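Local atomic coordinates of A putative transcriptional regulator (Rhodococcus sp., PDB entry 2HKU), a protein that probably binds DNA as a dimeric transcriptional regulator of the TetR family, pairing a helix-turn-helix domain with an all-helical C-terminal domain. Residues 27-30 against 31-35; 148-152 against 153-157; 166-169 against 170-174; 192-195 against 196-200; 203-206 against 207-210. All coordinates share one frame; numbering follows the deposited sequence.

Interaction 1: 27-30 against 31-35; sequences TAAT and ELFLE
Helix 21-36, which opens the TetR-type DNA-binding domain, carries Ala29 and Phe33 one turn apart on its buried side. The methyl of Ala29 meets the Phe33 ring at its near side, CB to CE2 4.0 Å. The ring reaches back along the helix because its CG stands anti to the carbonyl carbon, beside the backbone N (chi1 -73°). The same turn brings it obliquely past a carbonyl, with Phe33 CD2 3.3 Å from Ala29 O, the oxygen that also accepts Phe33 N at 2.9 Å. Phe33 is further wedged by Phe67, edge-to-face, and by Ile45 and Val70 of two other helices. Cutting Phe33 back to an alanine is likely to open a gap between these helices and to strip the Ala29 methyl of its aromatic cover.

On an adjoining flank Thr30 and Leu34 run side by side and point the same way, CG2 to CD1 3.8 Å. The hydroxyl of Thr30 turns away from Leu34 to bond Phe26 O within the helix, which keeps the methyl for the apolar contact. At the solvent side a water donates weakly to Ala28 O (3.4 Å) and to Glu31 OE1 (3.3 Å), a loose bridge. One flank wetted by water and the other packed on helices 42-49 and 63-87 mark this as the amphipathic first helix that backs the predicted helix-turn-helix of TetR-family regulators.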
loop_
_atom_site.group_PDB
_atom_site.type_symbol
_atom_site.label_atom_id
_atom_site.label_comp_id
_atom_site.label_asym_id
_atom_site.label_seq_id
_atom_site.Cartn_x
_atom_site.Cartn_y
_atom_site.Cartn_z
ATOM N N THR A 27 2.606 25.418 0.501
ATOM C CA THR A 27 3.393 25.186 -0.701
ATOM C C THR A 27 4.805 24.682 -0.411
ATOM O O THR A 27 5.254 23.785 -1.063
ATOM C CB THR A 27 3.432 26.507 -1.585
ATOM O OG1 THR A 27 2.079 26.776 -2.007
ATOM C CG2 THR A 27 4.313 26.361 -2.813
ATOM N N ALA A 28 5.518 25.301 0.536
ATOM C CA ALA A 28 6.885 24.936 0.780
ATOM C C ALA A 28 6.831 23.502 1.320
ATOM O O ALA A 28 7.552 22.634 0.866
ATOM C CB ALA A 28 7.464 25.845 1.805
ATOM N N ALA A 29 5.927 23.296 2.279
ATOM C CA ALA A 29 5.722 21.949 2.895
ATOM C C ALA A 29 5.449 20.938 1.848
ATOM O O ALA A 29 6.068 19.865 1.848
ATOM C CB ALA A 29 4.597 21.971 3.887
ATOM N N THR A 30 4.546 21.235 0.940
ATOM C CA THR A 30 4.216 20.325 -0.103
ATOM C C THR A 30 5.453 19.964 -0.917
ATOM O O THR A 30 5.719 18.826 -1.145
ATOM C CB THR A 30 3.089 20.862 -1.014
ATOM O OG1 THR A 30 1.909 21.097 -0.296
ATOM C CG2 THR A 30 2.794 19.956 -2.114
ATOM N N GLU A 31 6.217 20.931 -1.366
ATOM C CA GLU A 31 7.377 20.577 -2.207
ATOM C C GLU A 31 8.377 19.698 -1.470
ATOM O O GLU A 31 8.901 18.745 -2.016
ATOM C CB GLU A 31 8.141 21.841 -2.687
ATOM C CG GLU A 31 8.953 21.453 -3.982
ATOM C CD GLU A 31 9.956 22.528 -4.481
ATOM O OE1 GLU A 31 9.951 23.674 -3.910
ATOM O OE2 GLU A 31 10.760 22.197 -5.422
ATOM N N LEU A 32 8.679 20.102 -0.254
ATOM C CA LEU A 32 9.781 19.493 0.522
ATOM C C LEU A 32 9.406 18.111 0.985
ATOM O O LEU A 32 10.221 17.200 0.893
ATOM C CB LEU A 32 10.156 20.361 1.723
ATOM C CG LEU A 32 11.049 21.538 1.260
ATOM C CD1 LEU A 32 11.069 22.623 2.241
ATOM C CD2 LEU A 32 12.509 21.095 0.978
ATOM N N PHE A 33 8.165 17.962 1.484
ATOM C CA PHE A 33 7.598 16.626 1.833
ATOM C C PHE A 33 7.480 15.653 0.665
ATOM O O PHE A 33 7.747 14.406 0.805
ATOM C CB PHE A 33 6.195 16.773 2.522
ATOM C CG PHE A 33 6.256 17.307 3.956
ATOM C CD1 PHE A 33 7.386 17.041 4.779
ATOM C CD2 PHE A 33 5.184 18.045 4.512
ATOM C CE1 PHE A 33 7.429 17.537 6.087
ATOM C CE2 PHE A 33 5.232 18.533 5.786
ATOM C CZ PHE A 33 6.327 18.280 6.586
ATOM N N LEU A 34 7.033 16.164 -0.490
ATOM C CA LEU A 34 6.943 15.286 -1.652
ATOM C C LEU A 34 8.294 14.728 -2.074
ATOM O O LEU A 34 8.393 13.600 -2.524
ATOM C CB LEU A 34 6.282 15.973 -2.855
ATOM C CG LEU A 34 4.747 16.094 -2.887
ATOM C CD1 LEU A 34 4.362 17.072 -4.074
ATOM C CD2 LEU A 34 4.132 14.787 -3.122
ATOM N N GLU A 35 9.326 15.514 -1.893
ATOM C CA GLU A 35 10.662 15.145 -2.306
ATOM C C GLU A 35 11.370 14.289 -1.259
ATOM O O GLU A 35 11.974 13.258 -1.598
ATOM C CB GLU A 35 11.440 16.429 -2.555
ATOM C CG GLU A 35 12.805 16.087 -3.099
ATOM C CD GLU A 35 13.566 17.265 -3.666
ATOM O OE1 GLU A 35 13.098 18.433 -3.522
ATOM O OE2 GLU A 35 14.674 17.010 -4.228
HETATM O O HOH W 1 9.952 24.449 -0.689
#

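Interaction 2: 148-152 against 153-157; sequences RTLMR and TGWQL
The indole of Trp155 takes Leu150 on one face and Met151 at its edge. Leu150 CD1 stands 3.6 Å above the ring plane over its centre, a CH-pi contact 17° off the normal of the six-membered ring. Met151, a selenomethionine, approaches near the plane, with its CG 4.1 Å from Trp155 CE3. Beyond it the bent end of the same side chain crosses Leu157, Met151 CE to Leu157 CD2 3.5 Å. The indole can lie against Leu150 because its CG is anti to the backbone N (chi1 179°), and its NE1 donates to Leu201 O.

The backbone explains why these residues meet: helix 125-152 ends in a Schellman motif. Trp155 N donates to Leu150 O at 2.9 Å, the six-to-one bond, and Gly154 N gives a weak inner bond to Met151 O at 3.4 Å. Gly154 supplies the positive phi (120°) that reverses the chain, and Leu150 with Trp155 forms the hydrophobic pair expected across such a cap. One residue earlier, Thr149 O is gripped twice by Thr153, from opposite faces of its carbonyl plane, by N at 3.2 Å and by OG1 at 3.0 Å. With a serine in place of Trp155, the Leu150 methyl would probably lose its aromatic surface and Leu201 O its N-H partner. Val92 touches Thr153 from helix 92-104.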
loop_
_atom_site.group_PDB
_atom_site.type_symbol
_atom_site.label_atom_id
_atom_site.label_comp_id
_atom_site.label_asym_id
_atom_site.label_seq_id
_atom_site.Cartn_x
_atom_site.Cartn_y
_atom_site.Cartn_z
ATOM N N ARG A 148 -17.936 4.574 -13.291
ATOM C CA ARG A 148 -19.037 5.074 -14.121
ATOM C C ARG A 148 -18.659 5.151 -15.610
ATOM O O ARG A 148 -19.466 4.730 -16.433
ATOM C CB ARG A 148 -19.461 6.451 -13.642
ATOM C CG ARG A 148 -20.812 6.960 -14.217
ATOM C CD ARG A 148 -21.011 8.303 -13.537
ATOM N NE ARG A 148 -22.261 8.986 -13.830
ATOM C CZ ARG A 148 -22.505 10.253 -13.496
ATOM N NH1 ARG A 148 -21.572 10.990 -12.872
ATOM N NH2 ARG A 148 -23.676 10.783 -13.815
ATOM N N THR A 149 -17.507 5.755 -15.939
ATOM C CA THR A 149 -16.953 5.734 -17.321
ATOM C C THR A 149 -17.029 4.270 -17.934
ATOM O O THR A 149 -17.610 4.053 -19.009
ATOM C CB THR A 149 -15.562 6.373 -17.392
ATOM O OG1 THR A 149 -15.654 7.754 -17.048
ATOM C CG2 THR A 149 -14.991 6.330 -18.818
ATOM N N LEU A 150 -16.571 3.273 -17.171
ATOM C CA LEU A 150 -16.684 1.877 -17.535
ATOM C C LEU A 150 -18.095 1.338 -17.629
ATOM O O LEU A 150 -18.414 0.591 -18.553
ATOM C CB LEU A 150 -15.896 0.978 -16.545
ATOM C CG LEU A 150 -14.379 1.132 -16.404
ATOM C CD1 LEU A 150 -13.823 -0.031 -15.460
ATOM C CD2 LEU A 150 -13.670 1.147 -17.741
HETATM N N MSE A 151 -18.929 1.589 -16.620
HETATM C CA MSE A 151 -20.254 0.984 -16.649
HETATM C C MSE A 151 -21.131 1.509 -17.801
HETATM O O MSE A 151 -21.982 0.771 -18.275
HETATM C CB MSE A 151 -21.017 1.160 -15.345
HETATM C CG MSE A 151 -20.459 0.366 -14.190
HETATM SE SE MSE A 151 -21.232 1.208 -12.571
HETATM C CE MSE A 151 -23.052 0.434 -12.704
ATOM N N ARG A 152 -20.921 2.765 -18.197
ATOM C CA ARG A 152 -21.839 3.444 -19.103
ATOM C C ARG A 152 -21.384 3.043 -20.481
ATOM O O ARG A 152 -22.199 2.995 -21.399
ATOM C CB ARG A 152 -21.886 4.982 -18.929
ATOM C CG ARG A 152 -20.675 5.775 -19.410
ATOM C CD ARG A 152 -21.008 7.247 -19.567
ATOM N NE ARG A 152 -19.794 8.077 -19.637
ATOM C CZ ARG A 152 -19.165 8.438 -20.759
ATOM N NH1 ARG A 152 -19.605 8.035 -21.965
ATOM N NH2 ARG A 152 -18.069 9.200 -20.683
ATOM N N THR A 153 -20.084 2.738 -20.624
ATOM C CA THR A 153 -19.582 2.208 -21.901
ATOM C C THR A 153 -19.689 0.697 -22.081
ATOM O O THR A 153 -19.253 0.208 -23.110
ATOM C CB THR A 153 -18.215 2.760 -22.333
ATOM O OG1 THR A 153 -17.198 2.315 -21.439
ATOM C CG2 THR A 153 -18.228 4.261 -22.325
ATOM N N GLY A 154 -20.344 -0.035 -21.173
ATOM C CA GLY A 154 -20.534 -1.487 -21.345
ATOM C C GLY A 154 -19.973 -2.498 -20.304
ATOM O O GLY A 154 -20.407 -3.692 -20.219
ATOM N N TRP A 155 -19.035 -2.040 -19.471
ATOM C CA TRP A 155 -18.347 -2.954 -18.518
ATOM C C TRP A 155 -19.273 -3.467 -17.386
ATOM O O TRP A 155 -20.071 -2.700 -16.846
ATOM C CB TRP A 155 -17.066 -2.205 -18.035
ATOM C CG TRP A 155 -16.164 -2.865 -17.038
ATOM C CD1 TRP A 155 -15.062 -3.690 -17.287
ATOM C CD2 TRP A 155 -16.225 -2.698 -15.599
ATOM N NE1 TRP A 155 -14.476 -4.041 -16.087
ATOM C CE2 TRP A 155 -15.154 -3.446 -15.046
ATOM C CE3 TRP A 155 -17.095 -2.001 -14.735
ATOM C CZ2 TRP A 155 -14.944 -3.532 -13.662
ATOM C CZ3 TRP A 155 -16.868 -2.066 -13.355
ATOM C CH2 TRP A 155 -15.806 -2.841 -12.836
ATOM N N GLN A 156 -19.223 -4.761 -17.078
ATOM C CA GLN A 156 -20.012 -5.319 -16.031
ATOM C C GLN A 156 -19.279 -5.283 -14.665
ATOM O O GLN A 156 -18.182 -5.881 -14.517
ATOM C CB GLN A 156 -20.340 -6.796 -16.284
ATOM C CG GLN A 156 -21.184 -7.133 -17.541
ATOM C CD GLN A 156 -22.502 -6.399 -17.565
ATOM O OE1 GLN A 156 -23.495 -6.834 -16.927
ATOM N NE2 GLN A 156 -22.527 -5.252 -18.279
ATOM N N LEU A 157 -19.902 -4.623 -13.676
ATOM C CA LEU A 157 -19.538 -4.766 -12.261
ATOM C C LEU A 157 -19.402 -6.229 -11.932
ATOM O O LEU A 157 -20.209 -7.072 -12.371
ATOM C CB LEU A 157 -20.652 -4.224 -11.381
ATOM C CG LEU A 157 -20.714 -2.868 -10.653
ATOM C CD1 LEU A 157 -19.707 -1.775 -11.033
ATOM C CD2 LEU A 157 -22.147 -2.338 -10.688
#

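Interaction 3: 166-169 against 170-174; sequences KAFW and SAIFG. With EDO (1,2-ethanediol), chain D.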
loop_
_atom_site.group_PDB
_atom_site.type_symbol
_atom_site.label_atom_id
_atom_site.label_comp_id
_atom_site.label_asym_id
_atom_site.label_seq_id
_atom_site.Cartn_x
_atom_site.Cartn_y
_atom_site.Cartn_z
ATOM N N LYS A 166 -12.939 0.702 -4.307
ATOM C CA LYS A 166 -11.957 0.364 -3.308
ATOM C C LYS A 166 -10.929 -0.632 -3.828
ATOM O O LYS A 166 -9.804 -0.608 -3.390
ATOM C CB LYS A 166 -12.648 -0.219 -2.054
ATOM C CG LYS A 166 -13.513 0.854 -1.280
ATOM C CD LYS A 166 -14.348 0.189 -0.199
ATOM C CE LYS A 166 -15.078 1.302 0.664
ATOM N NZ LYS A 166 -15.472 0.552 1.974
ATOM N N ALA A 167 -11.343 -1.535 -4.718
ATOM C CA ALA A 167 -10.414 -2.470 -5.378
ATOM C C ALA A 167 -9.465 -1.740 -6.264
ATOM O O ALA A 167 -8.267 -2.064 -6.320
ATOM C CB ALA A 167 -11.208 -3.523 -6.208
ATOM N N PHE A 168 -9.954 -0.694 -6.916
ATOM C CA PHE A 168 -9.090 0.161 -7.749
ATOM C C PHE A 168 -8.079 0.949 -6.813
ATOM O O PHE A 168 -6.872 0.925 -6.995
ATOM C CB PHE A 168 -9.900 1.174 -8.574
ATOM C CG PHE A 168 -8.964 2.174 -9.383
ATOM C CD1 PHE A 168 -8.374 1.770 -10.575
ATOM C CD2 PHE A 168 -8.688 3.462 -8.896
ATOM C CE1 PHE A 168 -7.510 2.676 -11.303
ATOM C CE2 PHE A 168 -7.867 4.394 -9.543
ATOM C CZ PHE A 168 -7.209 3.990 -10.757
ATOM N N TRP A 169 -8.588 1.647 -5.815
ATOM C CA TRP A 169 -7.692 2.393 -4.934
ATOM C C TRP A 169 -6.647 1.550 -4.144
ATOM O O TRP A 169 -5.525 1.988 -3.973
ATOM C CB TRP A 169 -8.473 3.391 -4.034
ATOM C CG TRP A 169 -8.693 4.708 -4.825
ATOM C CD1 TRP A 169 -9.859 5.132 -5.424
ATOM C CD2 TRP A 169 -7.696 5.664 -5.141
ATOM N NE1 TRP A 169 -9.618 6.317 -6.115
ATOM C CE2 TRP A 169 -8.294 6.655 -5.943
ATOM C CE3 TRP A 169 -6.310 5.761 -4.857
ATOM C CZ2 TRP A 169 -7.568 7.734 -6.447
ATOM C CZ3 TRP A 169 -5.601 6.859 -5.343
ATOM C CH2 TRP A 169 -6.241 7.859 -6.060
ATOM N N SER A 170 -7.061 0.442 -3.539
ATOM C CA SER A 170 -6.055 -0.363 -2.786
ATOM C C SER A 170 -4.975 -0.981 -3.660
ATOM O O SER A 170 -3.841 -1.040 -3.241
ATOM C CB SER A 170 -6.732 -1.462 -2.018
ATOM O OG SER A 170 -7.549 -2.169 -2.901
ATOM N N ALA A 171 -5.320 -1.358 -4.905
ATOM C CA ALA A 171 -4.288 -1.697 -5.970
ATOM C C ALA A 171 -3.310 -0.526 -6.240
ATOM O O ALA A 171 -2.070 -0.681 -6.265
ATOM C CB ALA A 171 -4.984 -2.129 -7.321
ATOM N N ILE A 172 -3.883 0.661 -6.511
ATOM C CA ILE A 172 -3.053 1.813 -6.676
ATOM C C ILE A 172 -2.060 2.004 -5.501
ATOM O O ILE A 172 -0.880 2.146 -5.739
ATOM C CB ILE A 172 -3.873 3.127 -6.993
ATOM C CG1 ILE A 172 -4.596 3.012 -8.379
ATOM C CG2 ILE A 172 -2.974 4.329 -6.864
ATOM C CD1 ILE A 172 -3.656 3.083 -9.637
ATOM N N PHE A 173 -2.556 2.009 -4.255
ATOM C CA PHE A 173 -1.693 2.129 -3.051
ATOM C C PHE A 173 -0.598 1.071 -3.012
ATOM O O PHE A 173 0.600 1.396 -2.893
ATOM C CB PHE A 173 -2.543 2.061 -1.757
ATOM C CG PHE A 173 -3.571 3.182 -1.629
ATOM C CD1 PHE A 173 -3.303 4.465 -2.104
ATOM C CD2 PHE A 173 -4.790 2.933 -1.015
ATOM C CE1 PHE A 173 -4.322 5.489 -1.954
ATOM C CE2 PHE A 173 -5.792 3.911 -0.843
ATOM C CZ PHE A 173 -5.575 5.137 -1.311
ATOM N N GLY A 174 -0.992 -0.176 -3.201
ATOM C CA GLY A 174 -0.011 -1.342 -3.140
ATOM C C GLY A 174 0.984 -1.324 -4.315
ATOM O O GLY A 174 2.171 -1.693 -4.169
HETATM C C1 EDO D . -10.604 6.826 -10.354
HETATM O O1 EDO D . -11.491 7.811 -10.961
HETATM C C2 EDO D . -9.697 7.685 -9.505
HETATM O O2 EDO D . -10.500 7.994 -8.337
#
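A 1,2-ethanediol, probably left from crystallisation, marks what may be a pocket in the C-terminal domain, bordered by Phe168 and Trp169 of helix 161-181, which in turn pack on Ile172 and Phe173 of the next turn. The indole N-H works at the ring edge: Trp169 NE1 donates to O2 of the diol at 2.9 Å, bent to 142°. Glu83, Ser141 and Leu146 also bond the diol, while C1 of the diol lies obliquely beside the Phe168 ring.

With CG anti to the backbone N (chi1 175°), the Phe168 ring is carried toward Ile172, whose CG1 comes over one face, 3.9 Å from the centroid. The other branch meets the indole, Ile172 CG2 to Trp169 CZ3 4.0 Å; one branch of Ile172 thus serves each aromatic.

Helix 161-181, together with helix 190-201, also faces the second subunit, consistent with the four-helix dimer interface of TetR regulators. Lys166 makes a salt bridge there to Glu192 of the second subunit, and Ser170 packs on Gln178 of that chain. Ser170 OG is turned back into its own helix, where Lys166 O accepts it at 2.8 Å as well as Ser170 N at 2.9 Å.

Trp169 and Phe173 meet obliquely, planes 39° apart, Trp169 CE3 to Phe173 CE1 3.5 Å. Trp169 O sits 3.1 Å above the Phe173 ring plane, toward its rim; Val111 and Phe114 of helix 108-120 and Leu135 of helix 125-152 pack on the same side chain.

Interaction 4: 192-195 against 196-200; sequences EAVA and VIFAN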
loop_
_atom_site.group_PDB
_atom_site.type_symbol
_atom_site.label_atom_id
_atom_site.label_comp_id
_atom_site.label_asym_id
_atom_site.label_seq_id
_atom_site.Cartn_x
_atom_site.Cartn_y
_atom_site.Cartn_z
ATOM N N GLU A 192 4.651 -2.638 -15.876
ATOM C CA GLU A 192 4.116 -3.771 -15.207
ATOM C C GLU A 192 2.989 -3.418 -14.225
ATOM O O GLU A 192 2.028 -4.144 -14.189
ATOM C CB GLU A 192 5.210 -4.519 -14.489
ATOM C CG GLU A 192 6.078 -5.278 -15.514
ATOM C CD GLU A 192 7.340 -5.776 -14.855
ATOM O OE1 GLU A 192 8.137 -4.924 -14.434
ATOM O OE2 GLU A 192 7.450 -7.006 -14.663
ATOM N N ALA A 193 3.137 -2.315 -13.510
ATOM C CA ALA A 193 2.105 -1.843 -12.505
ATOM C C ALA A 193 0.836 -1.413 -13.249
ATOM O O ALA A 193 -0.215 -1.758 -12.878
ATOM C CB ALA A 193 2.652 -0.759 -11.708
ATOM N N VAL A 194 0.963 -0.680 -14.381
ATOM C CA VAL A 194 -0.176 -0.394 -15.193
ATOM C C VAL A 194 -0.913 -1.638 -15.654
ATOM O O VAL A 194 -2.168 -1.730 -15.587
ATOM C CB VAL A 194 0.232 0.563 -16.385
ATOM C CG1 VAL A 194 -0.903 0.635 -17.347
ATOM C CG2 VAL A 194 0.530 1.947 -15.837
ATOM N N ALA A 195 -0.146 -2.651 -16.078
ATOM C CA ALA A 195 -0.725 -3.932 -16.501
ATOM C C ALA A 195 -1.474 -4.678 -15.366
ATOM O O ALA A 195 -2.436 -5.392 -15.602
ATOM C CB ALA A 195 0.361 -4.838 -17.114
ATOM N N VAL A 196 -1.039 -4.529 -14.121
ATOM C CA VAL A 196 -1.806 -5.194 -12.996
ATOM C C VAL A 196 -3.227 -4.526 -12.952
ATOM O O VAL A 196 -4.220 -5.216 -12.840
ATOM C CB VAL A 196 -1.052 -5.045 -11.595
ATOM C CG1 VAL A 196 -1.982 -5.246 -10.443
ATOM C CG2 VAL A 196 0.249 -6.002 -11.486
ATOM N N ILE A 197 -3.309 -3.197 -13.063
ATOM C CA ILE A 197 -4.654 -2.528 -12.984
ATOM C C ILE A 197 -5.511 -3.001 -14.156
ATOM O O ILE A 197 -6.645 -3.423 -13.941
ATOM C CB ILE A 197 -4.598 -0.997 -12.958
ATOM C CG1 ILE A 197 -3.872 -0.413 -11.715
ATOM C CG2 ILE A 197 -6.040 -0.367 -13.083
ATOM C CD1 ILE A 197 -4.588 -0.662 -10.364
ATOM N N PHE A 198 -4.936 -3.013 -15.383
ATOM C CA PHE A 198 -5.661 -3.687 -16.504
ATOM C C PHE A 198 -6.143 -5.127 -16.294
ATOM O O PHE A 198 -7.272 -5.479 -16.686
ATOM C CB PHE A 198 -4.924 -3.459 -17.828
ATOM C CG PHE A 198 -5.085 -2.054 -18.332
ATOM C CD1 PHE A 198 -6.271 -1.680 -18.989
ATOM C CD2 PHE A 198 -4.116 -1.107 -18.123
ATOM C CE1 PHE A 198 -6.481 -0.374 -19.452
ATOM C CE2 PHE A 198 -4.291 0.232 -18.570
ATOM C CZ PHE A 198 -5.488 0.583 -19.243
ATOM N N ALA A 199 -5.307 -5.986 -15.693
ATOM C CA ALA A 199 -5.738 -7.313 -15.316
ATOM C C ALA A 199 -6.775 -7.321 -14.235
ATOM O O ALA A 199 -7.648 -8.218 -14.231
ATOM C CB ALA A 199 -4.528 -8.188 -14.897
ATOM N N ASN A 200 -6.724 -6.352 -13.301
ATOM C CA ASN A 200 -7.768 -6.273 -12.258
ATOM C C ASN A 200 -9.144 -5.899 -12.853
ATOM O O ASN A 200 -10.144 -6.354 -12.383
ATOM C CB ASN A 200 -7.418 -5.193 -11.195
ATOM C CG ASN A 200 -6.254 -5.591 -10.276
ATOM O OD1 ASN A 200 -5.722 -4.748 -9.533
ATOM N ND2 ASN A 200 -5.865 -6.814 -10.316
#
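Val194 and Phe198, one turn apart on helix 190-201, make the apolar side-chain contact. They lie side by side and point the same way. Val194 CG1 reaches the edge of the ring, in its plane, 3.6 Å from Phe198 CE2. That branch is the one anti to the backbone N (chi1 170°), which carries the methyl toward the following turn; the other branch stays clear of the ring. Because the phenyl presents its edge to the valine, its faces are not used in this pair. Thr96 and Glu97 of helix 92-104 touch the same phenylalanine. Val194 O also sits at the ring edge, 3.3 Å from Phe198 CD2.

Among backbone bonds, Phe198 N meets Val194 O in the carbonyl plane at 3.1 Å and nearly straight, 172°. Ala199 N donates to Ala195 O at 2.9 Å. The preceding turn is less regular: Val196 N is shared between Glu192 O at 3.1 Å, bent to 139°, and a weak bond to Ala193 O, which also receives a weak bond from Ile197 N at 3.4 Å.

The one carboxylate, Glu192, bonds Ser189 through OE1, and its OE2 makes a long, weak ion pair with Lys166 NZ of the second subunit; Val196 packs on that lysine too, and Ala199 on Val163 of the second subunit. With alanine, branched aliphatic and phenyl groups along it, the helix probably packs within the subunit on its Val194-Phe198 side, while Val196 and Ala199 meet the second subunit by packing and Glu192 adds a weak electrostatic link.

Interaction 5: 203-206 against 207-210; sequences IPET and VRNT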
loop_
_atom_site.group_PDB
_atom_site.type_symbol
_atom_site.label_atom_id
_atom_site.label_comp_id
_atom_site.label_asym_id
_atom_site.label_seq_id
_atom_site.Cartn_x
_atom_site.Cartn_y
_atom_site.Cartn_z
ATOM N N ILE A 203 -11.129 -5.327 -18.954
ATOM C CA ILE A 203 -12.070 -4.494 -19.683
ATOM C C ILE A 203 -12.094 -5.106 -21.089
ATOM O O ILE A 203 -11.038 -5.101 -21.749
ATOM C CB ILE A 203 -11.530 -3.053 -19.870
ATOM C CG1 ILE A 203 -11.251 -2.358 -18.542
ATOM C CG2 ILE A 203 -12.532 -2.192 -20.729
ATOM C CD1 ILE A 203 -10.674 -0.972 -18.711
ATOM N N PRO A 204 -13.276 -5.619 -21.532
ATOM C CA PRO A 204 -13.447 -6.126 -22.915
ATOM C C PRO A 204 -12.930 -5.202 -23.986
ATOM O O PRO A 204 -13.059 -3.956 -23.898
ATOM C CB PRO A 204 -14.949 -6.353 -23.027
ATOM C CG PRO A 204 -15.406 -6.731 -21.598
ATOM C CD PRO A 204 -14.513 -5.800 -20.721
ATOM N N GLU A 205 -12.331 -5.808 -25.022
ATOM C CA GLU A 205 -11.712 -5.019 -26.082
ATOM C C GLU A 205 -12.696 -4.000 -26.708
ATOM O O GLU A 205 -12.298 -2.897 -27.054
ATOM C CB GLU A 205 -11.070 -5.914 -27.156
ATOM C CG GLU A 205 -9.915 -5.240 -27.846
ATOM C CD GLU A 205 -9.417 -5.986 -29.090
ATOM O OE1 GLU A 205 -9.539 -7.245 -29.123
ATOM O OE2 GLU A 205 -8.915 -5.299 -30.043
ATOM N N THR A 206 -13.960 -4.381 -26.808
ATOM C CA THR A 206 -15.016 -3.576 -27.472
ATOM C C THR A 206 -15.343 -2.293 -26.664
ATOM O O THR A 206 -15.328 -1.147 -27.208
ATOM C CB THR A 206 -16.268 -4.443 -27.828
ATOM O OG1 THR A 206 -16.770 -5.129 -26.671
ATOM C CG2 THR A 206 -15.900 -5.511 -28.909
ATOM N N VAL A 207 -15.540 -2.502 -25.352
ATOM C CA VAL A 207 -15.518 -1.414 -24.343
ATOM C C VAL A 207 -14.279 -0.529 -24.432
ATOM O O VAL A 207 -14.415 0.671 -24.456
ATOM C CB VAL A 207 -15.674 -1.973 -22.935
ATOM C CG1 VAL A 207 -15.786 -0.813 -21.896
ATOM C CG2 VAL A 207 -16.864 -2.939 -22.871
ATOM N N ARG A 208 -13.070 -1.106 -24.538
ATOM C CA ARG A 208 -11.840 -0.300 -24.593
ATOM C C ARG A 208 -11.776 0.582 -25.805
ATOM O O ARG A 208 -11.122 1.627 -25.805
ATOM C CB ARG A 208 -10.559 -1.157 -24.529
ATOM C CG ARG A 208 -10.398 -2.026 -23.279
ATOM C CD ARG A 208 -8.910 -2.440 -23.006
ATOM N NE ARG A 208 -8.306 -3.271 -24.064
ATOM C CZ ARG A 208 -8.437 -4.597 -24.198
ATOM N NH1 ARG A 208 -9.147 -5.334 -23.343
ATOM N NH2 ARG A 208 -7.833 -5.202 -25.211
ATOM N N ASN A 209 -12.385 0.126 -26.889
ATOM C CA ASN A 209 -12.293 0.849 -28.190
ATOM C C ASN A 209 -13.307 1.966 -28.350
ATOM O O ASN A 209 -13.096 2.889 -29.148
ATOM C CB ASN A 209 -12.439 -0.120 -29.365
ATOM C CG ASN A 209 -11.339 -1.128 -29.395
ATOM O OD1 ASN A 209 -10.163 -0.771 -29.215
ATOM N ND2 ASN A 209 -11.702 -2.410 -29.591
ATOM N N THR A 210 -14.407 1.873 -27.623
ATOM C CA THR A 210 -15.313 3.027 -27.474
ATOM C C THR A 210 -14.668 4.413 -27.171
ATOM O O THR A 210 -13.889 4.641 -26.206
ATOM C CB THR A 210 -16.384 2.679 -26.508
ATOM O OG1 THR A 210 -16.710 1.292 -26.711
ATOM C CG2 THR A 210 -17.608 3.603 -26.700
#
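Ile203, just before the last short helix, and Val207 within it make the apolar contact: their side chains cross at about a right angle, Ile203 CG2 to Val207 CG1 3.7 Å. The other valine methyl, CG2, rests on Pro204 CB at 3.9 Å. Proline at the N-cap position starts the helix, and the aliphatic part of Arg208 lies along Ile203.

The charged groups stop short of pairing. Arg208 bends at chi3 (-63°), which folds its guanidinium back over the first turn with Glu205 CA 3.7 Å above one face. Glu205 OE1 and Arg208 NH2 stay 4.7 Å apart, although carboxylate and guanidinium planes differ by 10°. The very short approach of Arg208 NH1 to Ile203 O is doubtful in its detail.

Of the hydrogen bonds, Arg208 N to Pro204 O (2.9 Å) forms the first helical turn. At the far end Thr206 O accepts both Thr210 OG1 (2.8 Å) and Thr210 N (3.2 Å), a double hold on the final modelled turn.

The helix lies against the start of helix 92-104, where backbone bonds join Arg208 to Gly93 and Thr210 to Val92, while Pro204 packs on Trp155 and Val207 on Thr153 in the loop after helix 125-152.

Interaction 1 stands alone in the DNA-binding domain, its centre 24 Å or more from every other, while interactions 2 to 5 lie in the C-terminal half. There they form two touching pairs. Interactions 3 and 4 meet through Ala171 CB and Ile197 CD1 (3.4 Å), with Phe168 against the same isoleucine, and both face the second subunit. Interactions 2 and 5 meet where Thr153 OG1 lies 3.5 Å from Val207 CG1, joining the capped end of helix 125-152 to the chain's last helix. The diol bound by Trp169 borders interaction 3; interactions 2 and 4 do not touch, their nearest atoms about 6 Å apart.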